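Local coordinates for hypothetical protein, GDSL-like Lipase/Acylhydrolase family protein (Bacteroides uniformis, PDB 4M8K) that is of unknown function but probably acts as a hydrolase of the GDSL-like lipase and acylhydrolase family, cleaving ester bonds, at residues A[146-158]-A[178-191]. Residues are numbered along the deposited sequence; the frame is centred on the assembly and turned at random.
Sequences FRPAFCYLLASLK and VTDSMDEICRHYGI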
ATOM      1  N   PHE A 146      -4.918   1.275 -15.063  1.00 20.26           N
ATOM      2  CA  PHE A 146      -4.823   0.559 -13.786  1.00 21.29           C
ATOM      3  C   PHE A 146      -4.445  -0.933 -13.864  1.00 19.64           C
ATOM      4  O   PHE A 146      -3.524  -1.432 -13.137  1.00 20.30           O
ATOM      5  CB  PHE A 146      -6.114   0.680 -13.002  1.00 22.00           C
ATOM      6  CG  PHE A 146      -5.994   0.082 -11.630  1.00 22.63           C
ATOM      7  CD1 PHE A 146      -5.297   0.784 -10.627  1.00 22.75           C
ATOM      8  CD2 PHE A 146      -6.462  -1.179 -11.347  1.00 21.93           C
ATOM      9  CE1 PHE A 146      -5.090   0.229  -9.399  1.00 25.36           C
ATOM     10  CE2 PHE A 146      -6.306  -1.710 -10.067  1.00 30.63           C
ATOM     11  CZ  PHE A 146      -5.606  -1.005  -9.105  1.00 23.55           C
ATOM     12  N   ARG A 147      -5.150  -1.687 -14.685  1.00 21.34           N
ATOM     13  CA  ARG A 147      -4.848  -3.111 -14.748  1.00 20.38           C
ATOM     14  C   ARG A 147      -3.411  -3.418 -15.216  1.00 24.57           C
ATOM     15  O   ARG A 147      -2.729  -4.186 -14.536  1.00 24.79           O
ATOM     16  CB  ARG A 147      -5.856  -3.857 -15.584  1.00 22.07           C
ATOM     17  CG  ARG A 147      -7.221  -3.928 -14.900  1.00 25.43           C
ATOM     18  CD  ARG A 147      -8.269  -4.405 -15.886  1.00 29.22           C
ATOM     19  NE  ARG A 147      -9.615  -4.493 -15.300  1.00 27.43           N
ATOM     20  CZ  ARG A 147     -10.725  -4.617 -16.020  1.00 33.66           C
ATOM     21  NH1 ARG A 147     -10.661  -4.629 -17.351  1.00 31.30           N
ATOM     22  NH2 ARG A 147     -11.911  -4.722 -15.426  1.00 34.12           N
ATOM     23  N   PRO A 148      -2.952  -2.833 -16.356  1.00 20.11           N
ATOM     24  CA  PRO A 148      -1.546  -3.106 -16.676  1.00 21.01           C
ATOM     25  C   PRO A 148      -0.567  -2.682 -15.557  1.00 19.96           C
ATOM     26  O   PRO A 148       0.357  -3.416 -15.261  1.00 20.48           O
ATOM     27  CB  PRO A 148      -1.315  -2.298 -17.944  1.00 24.41           C
ATOM     28  CG  PRO A 148      -2.687  -2.064 -18.543  1.00 24.23           C
ATOM     29  CD  PRO A 148      -3.622  -2.007 -17.372  1.00 20.97           C
ATOM     30  N   ALA A 149      -0.791  -1.508 -14.943  1.00 15.50           N
ATOM     31  CA  ALA A 149       0.085  -1.024 -13.857  1.00 18.08           C
ATOM     32  C   ALA A 149       0.150  -1.943 -12.633  1.00 18.31           C
ATOM     33  O   ALA A 149       1.239  -2.218 -12.155  1.00 17.00           O
ATOM     34  CB  ALA A 149      -0.312   0.379 -13.454  1.00 16.24           C
ATOM     35  N   PHE A 150      -0.994  -2.459 -12.185  1.00 19.83           N
ATOM     36  CA  PHE A 150      -1.060  -3.346 -11.034  1.00 19.53           C
ATOM     37  C   PHE A 150      -0.494  -4.697 -11.367  1.00 20.36           C
ATOM     38  O   PHE A 150       0.191  -5.313 -10.555  1.00 19.52           O
ATOM     39  CB  PHE A 150      -2.510  -3.470 -10.508  1.00 20.29           C
ATOM     40  CG  PHE A 150      -2.589  -4.100  -9.167  1.00 18.50           C
ATOM     41  CD1 PHE A 150      -2.264  -3.403  -8.011  1.00 23.81           C
ATOM     42  CD2 PHE A 150      -2.989  -5.430  -9.055  1.00 24.44           C
ATOM     43  CE1 PHE A 150      -2.285  -4.043  -6.770  1.00 20.22           C
ATOM     44  CE2 PHE A 150      -3.061  -6.053  -7.808  1.00 22.01           C
ATOM     45  CZ  PHE A 150      -2.706  -5.357  -6.671  1.00 19.23           C
ATOM     46  N   CYS A 151      -0.745  -5.180 -12.586  1.00 22.92           N
ATOM     47  CA  CYS A 151      -0.023  -6.381 -13.019  1.00 21.16           C
ATOM     48  C   CYS A 151       1.496  -6.134 -12.981  1.00 21.59           C
ATOM     49  O   CYS A 151       2.274  -6.985 -12.538  1.00 21.58           O
ATOM     50  CB  CYS A 151      -0.442  -6.770 -14.442  1.00 22.40           C
ATOM     51  SG  CYS A 151      -2.176  -7.293 -14.703  1.00 27.29           S
ATOM     52  N   TYR A 152       1.945  -4.994 -13.531  1.00 25.87           N
ATOM     53  CA  TYR A 152       3.382  -4.750 -13.638  1.00 21.26           C
ATOM     54  C   TYR A 152       3.953  -4.687 -12.214  1.00 22.10           C
ATOM     55  O   TYR A 152       5.067  -5.155 -11.939  1.00 22.31           O
ATOM     56  CB  TYR A 152       3.667  -3.509 -14.500  1.00 25.75           C
ATOM     57  CG  TYR A 152       5.096  -2.949 -14.453  1.00 26.54           C
ATOM     58  CD1 TYR A 152       5.506  -2.074 -13.440  1.00 26.25           C
ATOM     59  CD2 TYR A 152       6.016  -3.263 -15.422  1.00 25.62           C
ATOM     60  CE1 TYR A 152       6.802  -1.540 -13.403  1.00 23.50           C
ATOM     61  CE2 TYR A 152       7.295  -2.713 -15.410  1.00 24.42           C
ATOM     62  CZ  TYR A 152       7.682  -1.862 -14.415  1.00 26.00           C
ATOM     63  OH  TYR A 152       8.950  -1.372 -14.398  1.00 29.88           O
ATOM     64  N   LEU A 153       3.167  -4.145 -11.307  1.00 22.50           N
ATOM     65  CA  LEU A 153       3.578  -3.972  -9.908  1.00 23.76           C
ATOM     66  C   LEU A 153       3.876  -5.301  -9.274  1.00 20.99           C
ATOM     67  O   LEU A 153       4.988  -5.537  -8.763  1.00 19.13           O
ATOM     68  CB  LEU A 153       2.479  -3.224  -9.121  1.00 17.67           C
ATOM     69  CG  LEU A 153       2.794  -2.939  -7.640  1.00 20.13           C
ATOM     70  CD1 LEU A 153       4.032  -2.071  -7.488  1.00 20.18           C
ATOM     71  CD2 LEU A 153       1.618  -2.267  -6.954  1.00 20.69           C
ATOM     72  N   LEU A 154       2.895  -6.188  -9.268  1.00 20.12           N
ATOM     73  CA  LEU A 154       3.127  -7.489  -8.634  1.00 23.12           C
ATOM     74  C   LEU A 154       4.211  -8.276  -9.375  1.00 20.80           C
ATOM     75  O   LEU A 154       5.029  -8.939  -8.751  1.00 24.91           O
ATOM     76  CB  LEU A 154       1.855  -8.296  -8.523  1.00 20.66           C
ATOM     77  CG  LEU A 154       0.687  -7.608  -7.788  1.00 22.86           C
ATOM     78  CD1 LEU A 154      -0.417  -8.611  -7.496  1.00 23.69           C
ATOM     79  CD2 LEU A 154       1.136  -6.991  -6.485  1.00 25.37           C
ATOM     80  N   ALA A 155       4.212  -8.194 -10.688  1.00 20.55           N
ATOM     81  CA  ALA A 155       5.169  -8.972 -11.493  1.00 20.16           C
ATOM     82  C   ALA A 155       6.556  -8.545 -11.135  1.00 20.02           C
ATOM     83  O   ALA A 155       7.410  -9.363 -10.893  1.00 20.81           O
ATOM     84  CB  ALA A 155       4.911  -8.774 -12.976  1.00 20.78           C
ATOM     85  N   SER A 156       6.763  -7.235 -11.071  1.00 21.23           N
ATOM     86  CA  SER A 156       8.076  -6.642 -10.747  1.00 22.56           C
ATOM     87  C   SER A 156       8.501  -6.825  -9.302  1.00 24.41           C
ATOM     88  O   SER A 156       9.680  -7.119  -9.076  1.00 19.85           O
ATOM     89  CB  SER A 156       8.110  -5.134 -11.055  1.00 23.68           C
ATOM     90  OG  SER A 156       7.816  -4.915 -12.416  1.00 25.65           O
ATOM     91  N   LEU A 157       7.569  -6.659  -8.334  1.00 23.64           N
ATOM     92  CA  LEU A 157       7.897  -6.964  -6.949  1.00 22.04           C
ATOM     93  C   LEU A 157       8.347  -8.417  -6.764  1.00 26.09           C
ATOM     94  O   LEU A 157       9.317  -8.692  -6.031  1.00 26.10           O
ATOM     95  CB  LEU A 157       6.728  -6.698  -6.040  1.00 25.05           C
ATOM     96  CG  LEU A 157       6.493  -5.217  -5.811  1.00 24.05           C
ATOM     97  CD1 LEU A 157       5.191  -5.048  -5.021  1.00 26.72           C
ATOM     98  CD2 LEU A 157       7.691  -4.585  -5.134  1.00 22.73           C
ATOM     99  N   LYS A 158       7.661  -9.351  -7.415  1.00 25.26           N
ATOM    100  CA  LYS A 158       8.028 -10.768  -7.320  1.00 26.61           C
ATOM    101  C   LYS A 158       9.433 -11.040  -7.899  1.00 25.55           C
ATOM    102  O   LYS A 158      10.157 -11.850  -7.358  1.00 24.12           O
ATOM    103  CB  LYS A 158       6.989 -11.671  -7.989  1.00 25.25           C
ATOM    104  CG  LYS A 158       5.749 -11.870  -7.136  1.00 24.72           C
ATOM    105  CD  LYS A 158       4.595 -12.519  -7.880  1.00 26.50           C
ATOM    106  CE  LYS A 158       4.879 -13.935  -8.315  1.00 30.48           C
ATOM    107  NZ  LYS A 158       5.182 -14.765  -7.152  1.00 41.15           N
ATOM    108  N   VAL A 178     -11.728  -1.299  -9.791  1.00 21.38           N
ATOM    109  CA  VAL A 178     -10.452  -1.345  -9.088  1.00 21.65           C
ATOM    110  C   VAL A 178     -10.431  -2.504  -8.083  1.00 18.90           C
ATOM    111  O   VAL A 178      -9.443  -3.230  -7.939  1.00 18.57           O
ATOM    112  CB  VAL A 178     -10.142   0.025  -8.402  1.00 21.90           C
ATOM    113  CG1 VAL A 178      -9.048  -0.089  -7.349  1.00 24.22           C
ATOM    114  CG2 VAL A 178      -9.734   1.061  -9.453  1.00 25.94           C
ATOM    115  N   THR A 179     -11.539  -2.703  -7.410  1.00 19.69           N
ATOM    116  CA  THR A 179     -11.612  -3.738  -6.403  1.00 21.86           C
ATOM    117  C   THR A 179     -11.473  -5.147  -7.018  1.00 22.67           C
ATOM    118  O   THR A 179     -10.661  -5.993  -6.544  1.00 21.75           O
ATOM    119  CB  THR A 179     -12.937  -3.633  -5.633  1.00 22.38           C
ATOM    120  OG1 THR A 179     -13.016  -2.336  -4.987  1.00 21.76           O
ATOM    121  CG2 THR A 179     -12.983  -4.693  -4.591  1.00 25.65           C
ATOM    122  N   ASP A 180     -12.252  -5.384  -8.060  1.00 23.03           N
ATOM    123  CA  ASP A 180     -12.270  -6.669  -8.730  1.00 29.84           C
ATOM    124  C   ASP A 180     -10.930  -6.911  -9.432  1.00 29.79           C
ATOM    125  O   ASP A 180     -10.412  -8.055  -9.472  1.00 26.83           O
ATOM    126  CB  ASP A 180     -13.404  -6.747  -9.771  1.00 25.56           C
ATOM    127  CG  ASP A 180     -14.802  -6.891  -9.159  1.00 35.01           C
ATOM    128  OD1 ASP A 180     -14.910  -7.172  -7.952  1.00 34.89           O
ATOM    129  OD2 ASP A 180     -15.784  -6.729  -9.919  1.00 33.78           O
ATOM    130  N   SER A 181     -10.402  -5.864 -10.055  1.00 27.82           N
ATOM    131  CA  SER A 181      -9.136  -5.989 -10.790  1.00 23.78           C
ATOM    132  C   SER A 181      -7.993  -6.403  -9.850  1.00 22.22           C
ATOM    133  O   SER A 181      -7.224  -7.307 -10.169  1.00 22.14           O
ATOM    134  CB  SER A 181      -8.778  -4.696 -11.523  1.00 21.97           C
ATOM    135  OG  SER A 181      -9.753  -4.352 -12.519  1.00 23.57           O
HETATM  136  N   MSE A 182      -7.871  -5.768  -8.686  1.00 21.52           N
HETATM  137  CA  MSE A 182      -6.779  -6.148  -7.741  1.00 20.24           C
HETATM  138  C   MSE A 182      -6.953  -7.596  -7.292  1.00 25.68           C
HETATM  139  O   MSE A 182      -5.979  -8.337  -7.179  1.00 24.60           O
HETATM  140  CB  MSE A 182      -6.718  -5.202  -6.549  1.00 22.00           C
HETATM  141  CG  MSE A 182      -5.944  -3.998  -6.976  1.00 19.49           C
HETATM  142 SE   MSE A 182      -5.445  -2.776  -5.523  0.75 23.19          SE
HETATM  143  CE  MSE A 182      -7.228  -2.402  -4.798  1.00 23.00           C
ATOM    144  N   ASP A 183      -8.186  -8.056  -7.108  1.00 26.43           N
ATOM    145  CA  ASP A 183      -8.366  -9.410  -6.597  1.00 25.68           C
ATOM    146  C   ASP A 183      -7.983 -10.419  -7.662  1.00 28.48           C
ATOM    147  O   ASP A 183      -7.313 -11.396  -7.382  1.00 25.81           O
ATOM    148  CB  ASP A 183      -9.792  -9.637  -6.124  1.00 28.27           C
ATOM    149  CG  ASP A 183      -9.893 -10.823  -5.187  1.00 34.42           C
ATOM    150  OD1 ASP A 183      -9.187 -10.903  -4.196  1.00 30.17           O
ATOM    151  OD2 ASP A 183     -10.663 -11.708  -5.437  1.00 31.94           O
ATOM    152  N   GLU A 184      -8.421 -10.166  -8.882  1.00 24.61           N
ATOM    153  CA  GLU A 184      -8.086 -11.025 -10.025  1.00 26.67           C
ATOM    154  C   GLU A 184      -6.565 -11.078 -10.300  1.00 24.36           C
ATOM    155  O   GLU A 184      -5.978 -12.134 -10.558  1.00 22.88           O
ATOM    156  CB  GLU A 184      -8.802 -10.525 -11.276  1.00 25.18           C
ATOM    157  CG  GLU A 184      -8.331 -11.185 -12.573  1.00 31.07           C
ATOM    158  CD  GLU A 184      -8.553 -12.695 -12.606  1.00 32.89           C
ATOM    159  OE1 GLU A 184      -9.143 -13.279 -11.669  1.00 36.48           O
ATOM    160  OE2 GLU A 184      -8.151 -13.330 -13.594  1.00 37.44           O
ATOM    161  N   ILE A 185      -5.935  -9.914 -10.286  1.00 19.03           N
ATOM    162  CA  ILE A 185      -4.503  -9.830 -10.534  1.00 19.42           C
ATOM    163  C   ILE A 185      -3.690 -10.437  -9.383  1.00 21.70           C
ATOM    164  O   ILE A 185      -2.709 -11.166  -9.669  1.00 23.35           O
ATOM    165  CB  ILE A 185      -4.061  -8.351 -10.849  1.00 21.31           C
ATOM    166  CG1 ILE A 185      -4.749  -7.866 -12.119  1.00 25.45           C
ATOM    167  CG2 ILE A 185      -2.562  -8.261 -11.037  1.00 20.29           C
ATOM    168  CD1 ILE A 185      -4.684  -6.379 -12.346  1.00 26.17           C
ATOM    169  N   CYS A 186      -4.062 -10.186  -8.112  1.00 23.48           N
ATOM    170  CA  CYS A 186      -3.475 -10.909  -6.996  1.00 22.48           C
ATOM    171  C   CYS A 186      -3.575 -12.417  -7.182  1.00 23.76           C
ATOM    172  O   CYS A 186      -2.592 -13.144  -6.988  1.00 25.80           O
ATOM    173  CB  CYS A 186      -4.154 -10.564  -5.700  1.00 21.14           C
ATOM    174  SG  CYS A 186      -3.691  -8.899  -5.108  1.00 23.63           S
ATOM    175  N   ARG A 187      -4.737 -12.889  -7.584  1.00 22.87           N
ATOM    176  CA  ARG A 187      -4.908 -14.351  -7.852  1.00 25.65           C
ATOM    177  C   ARG A 187      -3.965 -14.842  -8.981  1.00 33.39           C
ATOM    178  O   ARG A 187      -3.324 -15.910  -8.865  1.00 29.76           O
ATOM    179  CB  ARG A 187      -6.376 -14.673  -8.143  1.00 37.82           C
ATOM    180  CG  ARG A 187      -6.635 -16.185  -8.439  1.00 47.68           C
ATOM    181  CD  ARG A 187      -7.614 -16.506  -9.599  1.00 53.25           C
ATOM    182  NE  ARG A 187      -7.288 -15.800 -10.859  1.00 48.13           N
ATOM    183  CZ  ARG A 187      -6.364 -16.187 -11.741  1.00 41.52           C
ATOM    184  NH1 ARG A 187      -5.675 -17.296 -11.554  1.00 44.30           N
ATOM    185  NH2 ARG A 187      -6.133 -15.472 -12.840  1.00 50.32           N
ATOM    186  N   HIS A 188      -3.845 -14.065 -10.055  1.00 29.24           N
ATOM    187  CA  HIS A 188      -2.919 -14.437 -11.120  1.00 29.49           C
ATOM    188  C   HIS A 188      -1.516 -14.665 -10.557  1.00 25.65           C
ATOM    189  O   HIS A 188      -0.900 -15.640 -10.832  1.00 24.46           O
ATOM    190  CB  HIS A 188      -2.867 -13.361 -12.209  1.00 27.39           C
ATOM    191  CG  HIS A 188      -1.928 -13.688 -13.344  1.00 28.30           C
ATOM    192  ND1 HIS A 188      -2.327 -14.392 -14.471  1.00 28.48           N
ATOM    193  CD2 HIS A 188      -0.605 -13.433 -13.516  1.00 26.01           C
ATOM    194  CE1 HIS A 188      -1.294 -14.566 -15.282  1.00 24.55           C
ATOM    195  NE2 HIS A 188      -0.233 -14.006 -14.723  1.00 32.41           N
ATOM    196  N   TYR A 189      -1.025 -13.713  -9.763  1.00 22.66           N
ATOM    197  CA  TYR A 189       0.341 -13.752  -9.267  1.00 23.49           C
ATOM    198  C   TYR A 189       0.516 -14.542  -7.953  1.00 29.01           C
ATOM    199  O   TYR A 189       1.643 -14.667  -7.460  1.00 28.47           O
ATOM    200  CB  TYR A 189       0.887 -12.322  -9.160  1.00 25.68           C
ATOM    201  CG  TYR A 189       1.187 -11.708 -10.541  1.00 22.96           C
ATOM    202  CD1 TYR A 189       2.319 -12.073 -11.264  1.00 25.12           C
ATOM    203  CD2 TYR A 189       0.301 -10.822 -11.123  1.00 23.81           C
ATOM    204  CE1 TYR A 189       2.583 -11.498 -12.501  1.00 24.24           C
ATOM    205  CE2 TYR A 189       0.532 -10.278 -12.365  1.00 24.86           C
ATOM    206  CZ  TYR A 189       1.686 -10.597 -13.040  1.00 22.58           C
ATOM    207  OH  TYR A 189       1.859 -10.037 -14.296  1.00 25.39           O
ATOM    208  N   GLY A 190      -0.557 -15.145  -7.446  1.00 28.03           N
ATOM    209  CA  GLY A 190      -0.467 -15.967  -6.233  1.00 24.79           C
ATOM    210  C   GLY A 190      -0.134 -15.112  -5.020  1.00 24.20           C
ATOM    211  O   GLY A 190       0.578 -15.549  -4.147  1.00 25.61           O
ATOM    212  N   ILE A 191      -0.564 -13.861  -5.030  1.00 25.91           N
ATOM    213  CA  ILE A 191      -0.388 -12.970  -3.905  1.00 19.92           C
ATOM    214  C   ILE A 191      -1.682 -12.872  -3.087  1.00 21.91           C
ATOM    215  O   ILE A 191      -2.771 -12.556  -3.652  1.00 20.19           O
ATOM    216  CB  ILE A 191      -0.054 -11.551  -4.392  1.00 25.45           C
ATOM    217  CG1 ILE A 191       1.288 -11.472  -5.122  1.00 31.32           C
ATOM    218  CG2 ILE A 191      -0.109 -10.546  -3.231  1.00 20.96           C
ATOM    219  CD1 ILE A 191       2.439 -12.068  -4.378  1.00 32.48           C
TER
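Helices 146-158 and 178-189 run roughly parallel, their axes 9.9 Å apart at closest approach and crossing at -32°, with Phe-150 set against Met-182 and Cys-151 against Ile-185. Selenomethionine Met-182 lays its CG over the centre of the Phe-150 ring, 3.5 Å from the centroid, a CH-pi contact; chi2 near 180° (-169°) carries SE onward to meet the same ring obliquely, a Met-aromatic contact. Phe-146 turns its edge to that CG, while Val-178 CG2 covers one of its faces. Cys-186 SG lies at the rim of Phe-150, 4.0 Å from CE2. Replacing the Phe-150 ring by the methyl of an alanine is likely to strip Met-182 CG of the ring face it rests on and open a gap beside Cys-186 SG and Ile-185 CG2. Ile-185 is a knob among Arg-147, Phe-150, Cys-151 and Leu-154, its CD1 3.6 Å from Cys-151 SG; Tyr-189 fills the next hole, Ala-155 CB 3.6 Å from its CE1. At the other end Arg-147 NE donates a nearly straight bond (177°) to Ser-181 OG, 2.8 Å away in the guanidinium plane; that hydroxyl also bonds Glu-177 O. Phe-150, Met-182 and Cys-186 touch Asn-168 on strand 165-170: two neighbouring helices pack on a parallel sheet, as in the alpha/beta/alpha fold of GDSL hydrolases.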